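Copper-transporting ATPase (Sulfolobus solfataricus, PDB 2YJ6) probably couples ATP hydrolysis to the movement of copper ions across the cell membrane, the present chain being its soluble catalytic domain, which binds the nucleotide. Local coordinates at residues K26-I31 against K200-G205; P44-F49 against F131-V136; L56-S61 against G101-K106; D218-M223 against K231-I236. The protein carries 1 engineered substitution. All coordinates share one frame; numbering follows the deposited sequence.

Contact 1 (K26-I31 against K200-G205); sequences KEIDTI and KVLMIG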
loop_
_atom_site.group_PDB
_atom_site.type_symbol
_atom_site.label_atom_id
_atom_site.label_comp_id
_atom_site.label_asym_id
_atom_site.label_seq_id
_atom_site.Cartn_x
_atom_site.Cartn_y
_atom_site.Cartn_z
ATOM N N LYS A 26 -1.861 -13.393 -23.139
ATOM C CA LYS A 26 -1.756 -12.893 -24.511
ATOM C C LYS A 26 -2.930 -11.995 -24.837
ATOM O O LYS A 26 -2.818 -11.101 -25.655
ATOM C CB LYS A 26 -1.677 -14.034 -25.525
ATOM N N GLU A 27 -4.053 -12.206 -24.167
ATOM C CA GLU A 27 -5.256 -11.426 -24.443
ATOM C C GLU A 27 -5.360 -10.113 -23.656
ATOM O O GLU A 27 -6.215 -9.272 -23.956
ATOM C CB GLU A 27 -6.489 -12.277 -24.153
ATOM C CG GLU A 27 -6.299 -13.762 -24.432
ATOM C CD GLU A 27 -7.403 -14.613 -23.813
ATOM O OE1 GLU A 27 -8.505 -14.071 -23.562
ATOM O OE2 GLU A 27 -7.159 -15.821 -23.568
ATOM N N ILE A 28 -4.499 -9.939 -22.654
ATOM C CA ILE A 28 -4.583 -8.790 -21.751
ATOM C C ILE A 28 -4.506 -7.460 -22.510
ATOM O O ILE A 28 -3.629 -7.270 -23.355
ATOM C CB ILE A 28 -3.439 -8.806 -20.692
ATOM C CG1 ILE A 28 -3.541 -10.037 -19.794
ATOM C CG2 ILE A 28 -3.503 -7.567 -19.818
ATOM C CD1 ILE A 28 -4.770 -10.038 -18.921
ATOM N N ASP A 29 -5.405 -6.529 -22.204
ATOM C CA ASP A 29 -5.270 -5.189 -22.769
ATOM C C ASP A 29 -5.146 -4.074 -21.720
ATOM O O ASP A 29 -4.906 -2.923 -22.085
ATOM C CB ASP A 29 -6.423 -4.884 -23.722
ATOM C CG ASP A 29 -7.759 -4.872 -23.022
ATOM O OD1 ASP A 29 -8.045 -3.866 -22.340
ATOM O OD2 ASP A 29 -8.522 -5.856 -23.161
ATOM N N THR A 30 -5.300 -4.417 -20.434
ATOM C CA THR A 30 -5.290 -3.421 -19.351
ATOM C C THR A 30 -4.440 -3.813 -18.132
ATOM O O THR A 30 -4.539 -4.926 -17.629
ATOM C CB THR A 30 -6.720 -3.090 -18.873
ATOM O OG1 THR A 30 -7.509 -2.640 -19.981
ATOM C CG2 THR A 30 -6.700 -2.001 -17.816
ATOM N N ILE A 31 -3.613 -2.879 -17.673
ATOM C CA ILE A 31 -2.773 -3.071 -16.495
ATOM C C ILE A 31 -3.238 -2.175 -15.347
ATOM O O ILE A 31 -3.272 -0.949 -15.495
ATOM C CB ILE A 31 -1.330 -2.651 -16.770
ATOM C CG1 ILE A 31 -0.864 -3.148 -18.145
ATOM C CG2 ILE A 31 -0.423 -3.119 -15.632
ATOM C CD1 ILE A 31 -0.380 -4.590 -18.149
ATOM N N LYS A 200 -9.760 -6.771 -20.972
ATOM C CA LYS A 200 -9.153 -7.931 -20.328
ATOM C C LYS A 200 -8.101 -7.445 -19.328
ATOM O O LYS A 200 -7.128 -6.787 -19.701
ATOM C CB LYS A 200 -8.534 -8.866 -21.363
ATOM C CG LYS A 200 -9.557 -9.713 -22.113
ATOM C CD LYS A 200 -10.507 -10.367 -21.131
ATOM C CE LYS A 200 -11.115 -11.632 -21.701
ATOM N NZ LYS A 200 -11.933 -12.338 -20.665
ATOM N N VAL A 201 -8.300 -7.763 -18.054
ATOM C CA VAL A 201 -7.590 -7.044 -16.997
ATOM C C VAL A 201 -6.524 -7.853 -16.257
ATOM O O VAL A 201 -6.814 -8.882 -15.648
ATOM C CB VAL A 201 -8.592 -6.437 -15.985
ATOM C CG1 VAL A 201 -7.862 -5.771 -14.828
ATOM C CG2 VAL A 201 -9.500 -5.444 -16.685
ATOM N N LEU A 202 -5.287 -7.368 -16.313
ATOM C CA LEU A 202 -4.237 -7.854 -15.429
ATOM C C LEU A 202 -4.010 -6.878 -14.248
ATOM O O LEU A 202 -3.815 -5.667 -14.444
ATOM C CB LEU A 202 -2.947 -8.102 -16.201
ATOM C CG LEU A 202 -1.861 -8.759 -15.344
ATOM C CD1 LEU A 202 -0.933 -9.618 -16.180
ATOM C CD2 LEU A 202 -1.084 -7.713 -14.535
ATOM N N MET A 203 -4.061 -7.411 -13.029
ATOM C CA MET A 203 -3.966 -6.584 -11.823
ATOM C C MET A 203 -2.866 -7.064 -10.882
ATOM O O MET A 203 -2.727 -8.260 -10.653
ATOM C CB MET A 203 -5.299 -6.521 -11.059
ATOM C CG MET A 203 -5.171 -5.783 -9.711
ATOM S SD MET A 203 -6.652 -5.597 -8.692
ATOM C CE MET A 203 -7.342 -4.125 -9.411
ATOM N N ILE A 204 -2.091 -6.110 -10.366
ATOM C CA ILE A 204 -1.026 -6.361 -9.394
ATOM C C ILE A 204 -1.379 -5.704 -8.045
ATOM O O ILE A 204 -1.671 -4.514 -8.005
ATOM C CB ILE A 204 0.314 -5.782 -9.897
ATOM C CG1 ILE A 204 0.628 -6.296 -11.304
ATOM C CG2 ILE A 204 1.449 -6.128 -8.941
ATOM C CD1 ILE A 204 1.195 -5.256 -12.231
ATOM N N GLY A 205 -1.357 -6.474 -6.957
ATOM C CA GLY A 205 -1.656 -5.946 -5.626
ATOM C C GLY A 205 -0.797 -6.616 -4.566
ATOM O O GLY A 205 0.218 -7.205 -4.901
#

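Contact 2 (P44-F49 against F131-V136); sequences PIVTQF and FNISDV. With A99 (5'-O-[(S)-hydroxy{[(R)-hydroxy({(S)-hydroxy[(1S)-1-(2-nitrophenyl)ethoxy]phosphoryl}oxy)phosphoryl]oxy}phosphoryl]adenosine), chain C.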
loop_
_atom_site.group_PDB
_atom_site.type_symbol
_atom_site.label_atom_id
_atom_site.label_comp_id
_atom_site.label_asym_id
_atom_site.label_seq_id
_atom_site.Cartn_x
_atom_site.Cartn_y
_atom_site.Cartn_z
ATOM N N PRO A 44 5.413 3.235 5.852
ATOM C CA PRO A 44 5.138 4.606 6.318
ATOM C C PRO A 44 6.303 5.299 7.059
ATOM O O PRO A 44 7.056 4.668 7.795
ATOM C CB PRO A 44 3.927 4.425 7.241
ATOM C CG PRO A 44 3.969 2.990 7.653
ATOM C CD PRO A 44 4.512 2.247 6.465
ATOM N N ILE A 45 6.445 6.600 6.845
ATOM C CA ILE A 45 7.469 7.402 7.520
ATOM C C ILE A 45 6.892 8.747 7.957
ATOM O O ILE A 45 6.099 9.357 7.222
ATOM C CB ILE A 45 8.690 7.696 6.604
ATOM C CG1 ILE A 45 8.257 8.468 5.368
ATOM C CG2 ILE A 45 9.415 6.418 6.203
ATOM C CD1 ILE A 45 9.411 8.900 4.502
ATOM N N VAL A 46 7.285 9.212 9.144
ATOM C CA VAL A 46 6.897 10.555 9.594
ATOM C C VAL A 46 7.574 11.661 8.757
ATOM O O VAL A 46 8.790 11.697 8.634
ATOM C CB VAL A 46 7.207 10.782 11.103
ATOM C CG1 VAL A 46 6.941 12.268 11.499
ATOM C CG2 VAL A 46 6.407 9.807 11.975
ATOM N N THR A 47 6.792 12.567 8.182
ATOM C CA THR A 47 7.398 13.676 7.431
ATOM C C THR A 47 7.343 15.029 8.159
ATOM O O THR A 47 8.080 15.947 7.811
ATOM C CB THR A 47 6.804 13.806 6.010
ATOM O OG1 THR A 47 5.417 14.149 6.089
ATOM C CG2 THR A 47 6.945 12.477 5.257
ATOM N N GLN A 48 6.470 15.133 9.160
ATOM C CA GLN A 48 6.326 16.343 9.975
ATOM C C GLN A 48 5.648 16.024 11.325
ATOM O O GLN A 48 4.673 15.269 11.379
ATOM C CB GLN A 48 5.524 17.415 9.200
ATOM C CG GLN A 48 5.257 18.729 9.959
ATOM C CD GLN A 48 4.386 19.720 9.169
ATOM O OE1 GLN A 48 4.861 20.402 8.248
ATOM N NE2 GLN A 48 3.106 19.801 9.532
ATOM N N PHE A 49 6.180 16.590 12.406
ATOM C CA PHE A 49 5.507 16.626 13.705
ATOM C C PHE A 49 5.332 18.056 14.204
ATOM O O PHE A 49 6.288 18.828 14.236
ATOM C CB PHE A 49 6.290 15.841 14.755
ATOM C CG PHE A 49 5.727 15.961 16.163
ATOM C CD1 PHE A 49 4.515 15.373 16.498
ATOM C CD2 PHE A 49 6.446 16.625 17.166
ATOM C CE1 PHE A 49 4.003 15.472 17.823
ATOM C CE2 PHE A 49 5.942 16.732 18.482
ATOM C CZ PHE A 49 4.726 16.154 18.807
ATOM N N PHE A 131 0.794 14.788 13.422
ATOM C CA PHE A 131 1.817 14.243 12.532
ATOM C C PHE A 131 1.336 14.228 11.073
ATOM O O PHE A 131 0.146 14.108 10.793
ATOM C CB PHE A 131 2.129 12.779 12.854
ATOM C CG PHE A 131 2.747 12.522 14.197
ATOM C CD1 PHE A 131 1.954 12.298 15.314
ATOM C CD2 PHE A 131 4.116 12.385 14.321
ATOM C CE1 PHE A 131 2.512 12.022 16.536
ATOM C CE2 PHE A 131 4.698 12.105 15.549
ATOM C CZ PHE A 131 3.893 11.907 16.665
ATOM N N ASN A 132 2.283 14.304 10.146
ATOM C CA ASN A 132 2.042 13.919 8.764
ATOM C C ASN A 132 2.903 12.719 8.419
ATOM O O ASN A 132 4.099 12.698 8.711
ATOM C CB ASN A 132 2.339 15.063 7.801
ATOM C CG ASN A 132 1.282 16.131 7.843
ATOM O OD1 ASN A 132 0.093 15.827 7.930
ATOM N ND2 ASN A 132 1.703 17.388 7.804
ATOM N N ILE A 133 2.284 11.736 7.773
ATOM C CA ILE A 133 2.894 10.439 7.513
ATOM C C ILE A 133 2.836 10.095 6.028
ATOM O O ILE A 133 1.808 10.321 5.386
ATOM C CB ILE A 133 2.161 9.361 8.326
ATOM C CG1 ILE A 133 2.478 9.555 9.807
ATOM C CG2 ILE A 133 2.548 7.974 7.863
ATOM C CD1 ILE A 133 1.759 8.611 10.713
ATOM N N SER A 134 3.938 9.564 5.492
ATOM C CA SER A 134 4.033 9.210 4.068
ATOM C C SER A 134 4.656 7.834 3.796
ATOM O O SER A 134 5.261 7.228 4.677
ATOM C CB SER A 134 4.831 10.260 3.295
ATOM O OG SER A 134 4.197 11.524 3.357
ATOM N N ASP A 135 4.490 7.372 2.555
ATOM C CA ASP A 135 5.059 6.123 2.047
ATOM C C ASP A 135 6.296 6.536 1.256
ATOM O O ASP A 135 6.524 7.733 1.071
ATOM C CB ASP A 135 4.040 5.454 1.103
ATOM C CG ASP A 135 4.204 3.934 0.998
ATOM O OD1 ASP A 135 5.334 3.415 1.132
ATOM O OD2 ASP A 135 3.173 3.259 0.769
ATOM N N VAL A 136 7.076 5.558 0.784
ATOM C CA VAL A 136 8.230 5.797 -0.090
ATOM C C VAL A 136 8.052 5.120 -1.460
ATOM O O VAL A 136 7.858 3.910 -1.528
ATOM C CB VAL A 136 9.514 5.204 0.526
ATOM C CG1 VAL A 136 10.755 5.625 -0.271
ATOM C CG2 VAL A 136 9.636 5.596 1.979
HETATM C "C'" A99 C . -0.851 2.987 6.642
HETATM N N1 A99 C . -2.261 4.955 15.846
HETATM C C2 A99 C . -2.743 6.082 15.289
HETATM N N3 A99 C . -3.679 6.081 14.331
HETATM C C4 A99 C . -4.202 4.910 13.875
HETATM C C5 A99 C . -3.719 3.637 14.437
HETATM C C6 A99 C . -2.678 3.716 15.487
HETATM N N6 A99 C . -2.169 2.601 16.076
HETATM N N7 A99 C . -4.391 2.655 13.807
HETATM C C8 A99 C . -5.227 3.245 12.919
HETATM N N9 A99 C . -5.110 4.584 12.952
HETATM P PA A99 C . -6.858 1.188 9.180
HETATM P PB A99 C . -4.700 1.112 7.406
HETATM P PG A99 C . -3.403 2.990 5.724
HETATM O "O'L" A99 C . -0.318 5.454 5.425
HETATM O "O'M" A99 C . 1.629 5.779 4.656
HETATM C "C1'" A99 C . 1.856 3.195 3.903
HETATM O O1A A99 C . -7.641 1.527 7.932
HETATM C C1B A99 C . -5.884 5.539 12.132
HETATM O O1B A99 C . -3.650 0.031 7.560
HETATM O O1G A99 C . -3.153 1.760 4.878
HETATM C "C2'" A99 C . 0.920 3.635 4.825
HETATM N "N2'" A99 C . 0.729 5.013 4.977
HETATM O "O2'" A99 C . -5.305 7.180 10.488
HETATM O O2A A99 C . -7.060 -0.131 9.879
HETATM C C2B A99 C . -5.153 5.797 10.831
HETATM O O2B A99 C . -5.819 0.952 6.398
HETATM O O2G A99 C . -1.984 3.687 6.089
HETATM C "C3'" A99 C . 0.163 2.628 5.615
HETATM O "O3'" A99 C . -5.819 5.516 8.519
HETATM O O3A A99 C . -5.297 1.356 8.874
HETATM C C3B A99 C . -5.843 4.910 9.818
HETATM O O3B A99 C . -3.964 2.533 7.167
HETATM O O3G A99 C . -4.327 4.064 5.187
HETATM C "C4'" A99 C . 0.436 1.283 5.408
HETATM O "O4'" A99 C . -7.146 4.945 11.795
HETATM C C4B A99 C . -7.255 4.779 10.376
HETATM C "C5'" A99 C . 1.377 0.892 4.465
HETATM O "O5'" A99 C . -7.024 2.373 10.258
HETATM C C5B A99 C . -7.926 3.455 10.021
HETATM C "C6'" A99 C . 2.077 1.838 3.727
HETATM C "CM'" A99 C . -1.239 1.718 7.397
#

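Contact 3 (L56-S61 against G101-K106); sequences LAYAAS and GKISDK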
loop_
_atom_site.group_PDB
_atom_site.type_symbol
_atom_site.label_atom_id
_atom_site.label_comp_id
_atom_site.label_asym_id
_atom_site.label_seq_id
_atom_site.Cartn_x
_atom_site.Cartn_y
_atom_site.Cartn_z
ATOM N N LEU A 56 5.196 14.647 22.284
ATOM C CA LEU A 56 5.853 13.621 21.490
ATOM C C LEU A 56 6.131 12.372 22.347
ATOM O O LEU A 56 5.841 11.257 21.913
ATOM C CB LEU A 56 7.156 14.154 20.871
ATOM C CG LEU A 56 7.972 13.171 20.012
ATOM C CD1 LEU A 56 7.156 12.572 18.840
ATOM C CD2 LEU A 56 9.246 13.819 19.488
ATOM N N ALA A 57 6.689 12.558 23.547
ATOM C CA ALA A 57 6.935 11.424 24.471
ATOM C C ALA A 57 5.655 10.671 24.872
ATOM O O ALA A 57 5.668 9.451 25.018
ATOM C CB ALA A 57 7.708 11.878 25.737
ATOM N N TYR A 58 4.557 11.406 25.039
ATOM C CA TYR A 58 3.293 10.847 25.501
ATOM C C TYR A 58 2.671 9.970 24.430
ATOM O O TYR A 58 2.212 8.853 24.701
ATOM C CB TYR A 58 2.300 11.965 25.851
ATOM C CG TYR A 58 2.387 12.529 27.254
ATOM C CD1 TYR A 58 3.161 11.919 28.233
ATOM C CD2 TYR A 58 1.684 13.678 27.596
ATOM C CE1 TYR A 58 3.230 12.437 29.507
ATOM C CE2 TYR A 58 1.748 14.203 28.858
ATOM C CZ TYR A 58 2.523 13.581 29.813
ATOM O OH TYR A 58 2.578 14.117 31.074
ATOM N N ALA A 59 2.638 10.494 23.210
ATOM C CA ALA A 59 2.133 9.748 22.068
ATOM C C ALA A 59 2.985 8.517 21.757
ATOM O O ALA A 59 2.445 7.443 21.473
ATOM C CB ALA A 59 2.024 10.641 20.824
ATOM N N ALA A 60 4.307 8.679 21.783
ATOM C CA ALA A 60 5.213 7.560 21.506
ATOM C C ALA A 60 5.031 6.419 22.509
ATOM O O ALA A 60 5.064 5.256 22.129
ATOM C CB ALA A 60 6.670 8.014 21.516
ATOM N N SER A 61 4.888 6.769 23.787
ATOM C CA SER A 61 4.806 5.773 24.858
ATOM C C SER A 61 3.525 4.934 24.782
ATOM O O SER A 61 3.476 3.822 25.306
ATOM C CB SER A 61 4.950 6.429 26.239
ATOM O OG SER A 61 6.174 7.138 26.355
ATOM N N GLY A 101 -4.385 5.170 26.076
ATOM C CA GLY A 101 -3.740 4.776 27.311
ATOM C C GLY A 101 -3.689 5.909 28.329
ATOM O O GLY A 101 -4.120 7.022 28.049
ATOM N N LYS A 102 -3.138 5.634 29.508
ATOM C CA LYS A 102 -3.117 6.614 30.594
ATOM C C LYS A 102 -1.715 6.796 31.156
ATOM O O LYS A 102 -0.977 5.829 31.304
ATOM C CB LYS A 102 -4.080 6.192 31.711
ATOM C CG LYS A 102 -3.997 7.044 32.979
ATOM C CD LYS A 102 -4.925 6.516 34.079
ATOM C CE LYS A 102 -6.405 6.675 33.729
ATOM N NZ LYS A 102 -6.814 5.926 32.500
ATOM N N ILE A 103 -1.358 8.044 31.462
ATOM C CA ILE A 103 -0.030 8.396 31.966
ATOM C C ILE A 103 -0.104 9.600 32.895
ATOM O O ILE A 103 -0.663 10.630 32.537
ATOM C CB ILE A 103 0.949 8.784 30.823
ATOM C CG1 ILE A 103 0.926 7.745 29.693
ATOM C CG2 ILE A 103 2.356 9.003 31.383
ATOM C CD1 ILE A 103 1.958 7.991 28.612
ATOM N N SER A 104 0.474 9.472 34.083
ATOM C CA SER A 104 0.465 10.560 35.057
ATOM C C SER A 104 -0.934 11.141 35.238
ATOM O O SER A 104 -1.096 12.356 35.334
ATOM C CB SER A 104 1.438 11.670 34.639
ATOM O OG SER A 104 2.785 11.217 34.644
ATOM N N ASP A 105 -1.938 10.268 35.264
ATOM C CA ASP A 105 -3.335 10.678 35.432
ATOM C C ASP A 105 -3.985 11.263 34.165
ATOM O O ASP A 105 -5.194 11.503 34.145
ATOM C CB ASP A 105 -3.480 11.650 36.618
ATOM C CG ASP A 105 -3.352 10.952 37.974
ATOM O OD1 ASP A 105 -3.952 9.866 38.141
ATOM O OD2 ASP A 105 -2.653 11.487 38.868
ATOM N N LYS A 106 -3.194 11.479 33.114
ATOM C CA LYS A 106 -3.702 12.076 31.881
ATOM C C LYS A 106 -4.139 11.005 30.905
ATOM O O LYS A 106 -3.497 9.970 30.793
ATOM C CB LYS A 106 -2.628 12.947 31.213
ATOM C CG LYS A 106 -2.174 14.137 32.042
ATOM C CD LYS A 106 -0.847 14.687 31.554
ATOM C CE LYS A 106 -0.661 16.123 32.034
ATOM N NZ LYS A 106 0.609 16.755 31.579
#

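Contact 4 (D218-M223 against K231-I236); sequences DVSVAM and KNVADI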
loop_
_atom_site.group_PDB
_atom_site.type_symbol
_atom_site.label_atom_id
_atom_site.label_comp_id
_atom_site.label_asym_id
_atom_site.label_seq_id
_atom_site.Cartn_x
_atom_site.Cartn_y
_atom_site.Cartn_z
ATOM N N ASP A 218 -8.755 -10.928 -14.623
ATOM C CA ASP A 218 -8.467 -11.996 -15.575
ATOM C C ASP A 218 -7.146 -12.696 -15.243
ATOM O O ASP A 218 -7.067 -13.926 -15.270
ATOM C CB ASP A 218 -8.503 -11.463 -17.028
ATOM C CG ASP A 218 -9.921 -11.035 -17.455
ATOM O OD1 ASP A 218 -10.792 -11.922 -17.663
ATOM O OD2 ASP A 218 -10.182 -9.816 -17.526
ATOM N N VAL A 219 -6.116 -11.903 -14.948
ATOM C CA VAL A 219 -4.831 -12.423 -14.499
ATOM C C VAL A 219 -4.378 -11.637 -13.265
ATOM O O VAL A 219 -4.197 -10.427 -13.334
ATOM C CB VAL A 219 -3.729 -12.306 -15.579
ATOM C CG1 VAL A 219 -2.355 -12.649 -14.979
ATOM C CG2 VAL A 219 -4.033 -13.204 -16.785
ATOM N N SER A 220 -4.195 -12.332 -12.145
ATOM C CA SER A 220 -3.783 -11.681 -10.920
ATOM C C SER A 220 -2.299 -11.887 -10.621
ATOM O O SER A 220 -1.763 -12.982 -10.824
ATOM C CB SER A 220 -4.654 -12.153 -9.749
ATOM O OG SER A 220 -4.692 -13.562 -9.681
ATOM N N VAL A 221 -1.653 -10.820 -10.144
ATOM C CA VAL A 221 -0.257 -10.854 -9.691
ATOM C C VAL A 221 -0.117 -10.338 -8.239
ATOM O O VAL A 221 -0.503 -9.199 -7.930
ATOM C CB VAL A 221 0.682 -10.010 -10.591
ATOM C CG1 VAL A 221 2.138 -10.062 -10.058
ATOM C CG2 VAL A 221 0.619 -10.462 -12.065
ATOM N N ALA A 222 0.443 -11.175 -7.369
ATOM C CA ALA A 222 0.683 -10.813 -5.966
ATOM C C ALA A 222 2.183 -10.682 -5.619
ATOM O O ALA A 222 3.003 -11.474 -6.085
ATOM C CB ALA A 222 0.028 -11.836 -5.050
ATOM N N MET A 223 2.533 -9.691 -4.800
ATOM C CA MET A 223 3.909 -9.545 -4.293
ATOM C C MET A 223 4.301 -10.682 -3.340
ATOM O O MET A 223 3.448 -11.261 -2.663
ATOM C CB MET A 223 4.090 -8.203 -3.574
ATOM C CG MET A 223 3.655 -6.999 -4.390
ATOM S SD MET A 223 4.632 -6.720 -5.887
ATOM C CE MET A 223 6.292 -6.639 -5.209
ATOM N N LYS A 231 -0.467 -17.695 -0.724
ATOM C CA LYS A 231 -0.958 -16.502 -1.417
ATOM C C LYS A 231 -2.258 -16.734 -2.196
ATOM O O LYS A 231 -2.506 -16.104 -3.226
ATOM C CB LYS A 231 0.129 -15.915 -2.322
ATOM C CG LYS A 231 0.235 -14.408 -2.249
ATOM C CD LYS A 231 0.681 -13.934 -0.868
ATOM C CE LYS A 231 2.196 -13.945 -0.717
ATOM N NZ LYS A 231 2.617 -13.381 0.597
ATOM N N ASN A 232 -3.059 -17.666 -1.689
ATOM C CA ASN A 232 -4.458 -17.851 -2.069
ATOM C C ASN A 232 -4.849 -17.507 -3.506
ATOM O O ASN A 232 -4.825 -18.374 -4.388
ATOM C CB ASN A 232 -5.367 -17.094 -1.093
ATOM N N VAL A 233 -5.221 -16.248 -3.732
ATOM C CA VAL A 233 -5.865 -15.851 -4.987
ATOM C C VAL A 233 -4.985 -15.937 -6.238
ATOM O O VAL A 233 -5.352 -16.615 -7.207
ATOM C CB VAL A 233 -6.456 -14.409 -4.932
ATOM C CG1 VAL A 233 -7.157 -14.092 -6.251
ATOM C CG2 VAL A 233 -7.404 -14.228 -3.746
ATOM N N ALA A 234 -3.834 -15.259 -6.201
ATOM C CA ALA A 234 -3.084 -14.895 -7.414
ATOM C C ALA A 234 -2.662 -16.042 -8.335
ATOM O O ALA A 234 -2.274 -17.123 -7.886
ATOM C CB ALA A 234 -1.877 -14.025 -7.064
ATOM N N ASP A 235 -2.771 -15.780 -9.631
ATOM C CA ASP A 235 -2.253 -16.643 -10.665
ATOM C C ASP A 235 -0.716 -16.708 -10.571
ATOM O O ASP A 235 -0.109 -17.761 -10.797
ATOM C CB ASP A 235 -2.685 -16.107 -12.041
ATOM C CG ASP A 235 -4.224 -15.995 -12.187
ATOM O OD1 ASP A 235 -4.945 -16.947 -11.817
ATOM O OD2 ASP A 235 -4.715 -14.949 -12.668
ATOM N N ILE A 236 -0.102 -15.574 -10.237
ATOM C CA ILE A 236 1.348 -15.434 -10.239
ATOM C C ILE A 236 1.859 -14.730 -8.980
ATOM O O ILE A 236 1.359 -13.660 -8.594
ATOM C CB ILE A 236 1.821 -14.605 -11.440
ATOM C CG1 ILE A 236 1.293 -15.188 -12.751
ATOM C CG2 ILE A 236 3.364 -14.477 -11.467
ATOM C CD1 ILE A 236 1.440 -14.241 -13.901
#

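Contact 1 (K26-I31 against K200-G205)
Asp29 and Lys200 carry most of the polar contact. The backbone N of Lys200 donates to Asp29 OD2 at 2.7 Å, coming from above the carboxylate plane, and the neighbouring Thr30 OG1 donates to Asp29 OD1, also at 2.7 Å. With CG of Asp29 set between its own backbone N and carbonyl carbon (chi1 63°), the carboxylate turns back to the start of the other strand and is held through both oxygens. Lys200 O in turn accepts two backbone bonds, from Asp29 N at 3.0 Å and from Thr30 N at 3.1 Å. With an alanine at Asp29, the amide of Lys200 would probably lose its acceptor and the Thr30 hydroxyl would probably be set free to turn. Leu202 N to Thr30 O, 2.9 Å, carries the parallel pairing onward, with Thr30 beside Val201 and Ile31 beside Leu202. Strands 30-34 and 201-205 are neighbouring parallel strands in the middle of the mixed sheet of the haloacid dehalogenase-like fold, which forms the phosphorylation domain of P-type ATPases. Apolar contact lies on the face of Ile31 and Leu202: Ile28 CG2 comes within 3.7 Å of Leu202 CB, the two side chains crossing at about a right angle, and both also touch Val219. At the solvent side Glu27 runs alongside Lys200, OE1 4.0 Å from CE, while Lys200 NZ forms its salt bridge with Asp218.

Contact 2 (P44-F49 against F131-V136)
A classic beta bulge sets two residues of strand 45-50, Thr47 and Gln48, against the single Asn132 of strand 126-134, in the antiparallel sheet of the nucleotide-binding domain, where 45-50 is one of two edge strands. Asn132 O takes Thr47 N at 2.7 Å, with weak additional bonds from Gln48 N and Thr47 OG1; within the bulge Asn132 N returns a bond to Gln48 O, 2.9 Å. The face carrying Val46, Phe49, Phe131 and Ile133 is apolar. Phe49 CG stands anti to the backbone N (chi1 174°), which lays CD1 over one face of the Phe131 ring, offset toward its rim, 3.4 Å from CE2, with the planes 41° apart; Val46 CG1 meets that ring at its edge, 4.0 Å from CD2. Leu56 of helix 53-63 touches both rings. A serine in place of Phe131 would probably leave Phe49 and Val46 without their common partner and open a gap beneath the helix. At the far end the pair borders the caged ATP: Pro44 CD sits 3.7 Å from C6' of the nitrophenyl ring, and Asp135 OD2 lies 3.4 Å from its C1'.

Contact 3 (L56-S61 against G101-K106)
Ala57 O is gripped twice by Ser61, the helix residue whose CB packs 4.1 Å from Ile103 CD1. Ser61 OG donates to Ala57 O at 2.7 Å and Ser61 N at 3.1 Å, the two reaching the carbonyl from opposite faces of its plane. This turns the hydroxyl back onto its own helix, where OG is also bonded to Leu86 N, and leaves CB to meet the isoleucine. Tyr58 does the larger part of the bridging. Its ring reaches out from the helix and crosses Ile103 obliquely, CE1 lying 4.0 Å from CG2. The Lys106 side chain runs at about a right angle to that of Tyr58. Its chain, extended beyond CG, brings CD to 3.8 Å from Tyr58 CE2 and then sets NZ at the ring edge, in the ring plane, for a weak hydrogen bond to Tyr58 OH of 3.3 Å. Ile103 and Lys106 are placed side by side by a type I' turn, whose ends pair as Lys106 N to Ile103 O at 2.7 Å. The turn closes a tight two-residue hairpin between strands 98-103 and 106-112, and helix 53-63 lies against it in the helix-on-antiparallel-sheet layering of the P-type ATPase nucleotide-binding domain.

Contact 4 (D218-M223 against K231-I236)
Val221 and Ile236 pair in parallel, Ile236 N bonding to Ser220 O at 3.1 Å and Ala222 N to Ile236 O at 2.9 Å, so that strand 236-238 begins beside strand 219-223 after a short loop. The two strands are neighbours toward one side of the mixed sheet of the haloacid dehalogenase-like domain. Just ahead of this pair Ser220 and Asp235 exchange side-chain and backbone bonds. Asp235 OD2 takes Ser220 N at 2.7 Å on its anti side, 33° out of the carboxylate plane, and Ser220 OG accepts from Asp235 N at 2.9 Å. A chi1 of 52° folds OG back over the Ser220 main chain, toward that amide; from there it also makes a weak bond to Asp235 OD2. Small side chains let the loop come close: Ala222 CB meets Ala234 CB at 3.5 Å, and Lys231 CG lies 3.8 Å from Ala222 CB. The lysine chain, bent at chi2 and chi3, carries CE to 3.5 Å from Met223 O. On the other side of the strand Ile236 CD1 rests 4.3 Å from Val221 CG2, with Val219 CG1 also near it and Val21 of helix 21-26 packing on the isoleucine. The exchange fixes the rotation of both polar side chains and gives a mostly enclosed hydroxyl and a carboxylate oxygen backbone N-H partners, which probably steadies the negative charge of Asp235.

In the fold
Contacts 1 and 4 share one mixed, largely parallel sheet, the core of the haloacid dehalogenase-like domain, and touch through strands 201-205 and 219-223, where Met203 O meets Val221 N and Asp218 links back to Val201. Contacts 2 and 3 belong to the antiparallel domain on the other side of the chain's centre and meet where helix 53-63 covers the apolar face of contact 2. Contact 4 is buried and contact 1 partly so; in both, an aspartate side chain bonds to a backbone N-H group at a strand start. Contact 2 lies at the surface beside the nucleotide, joining a bulge to an aromatic pair, whereas buried contact 3 rests on side-chain packing and one weak bond.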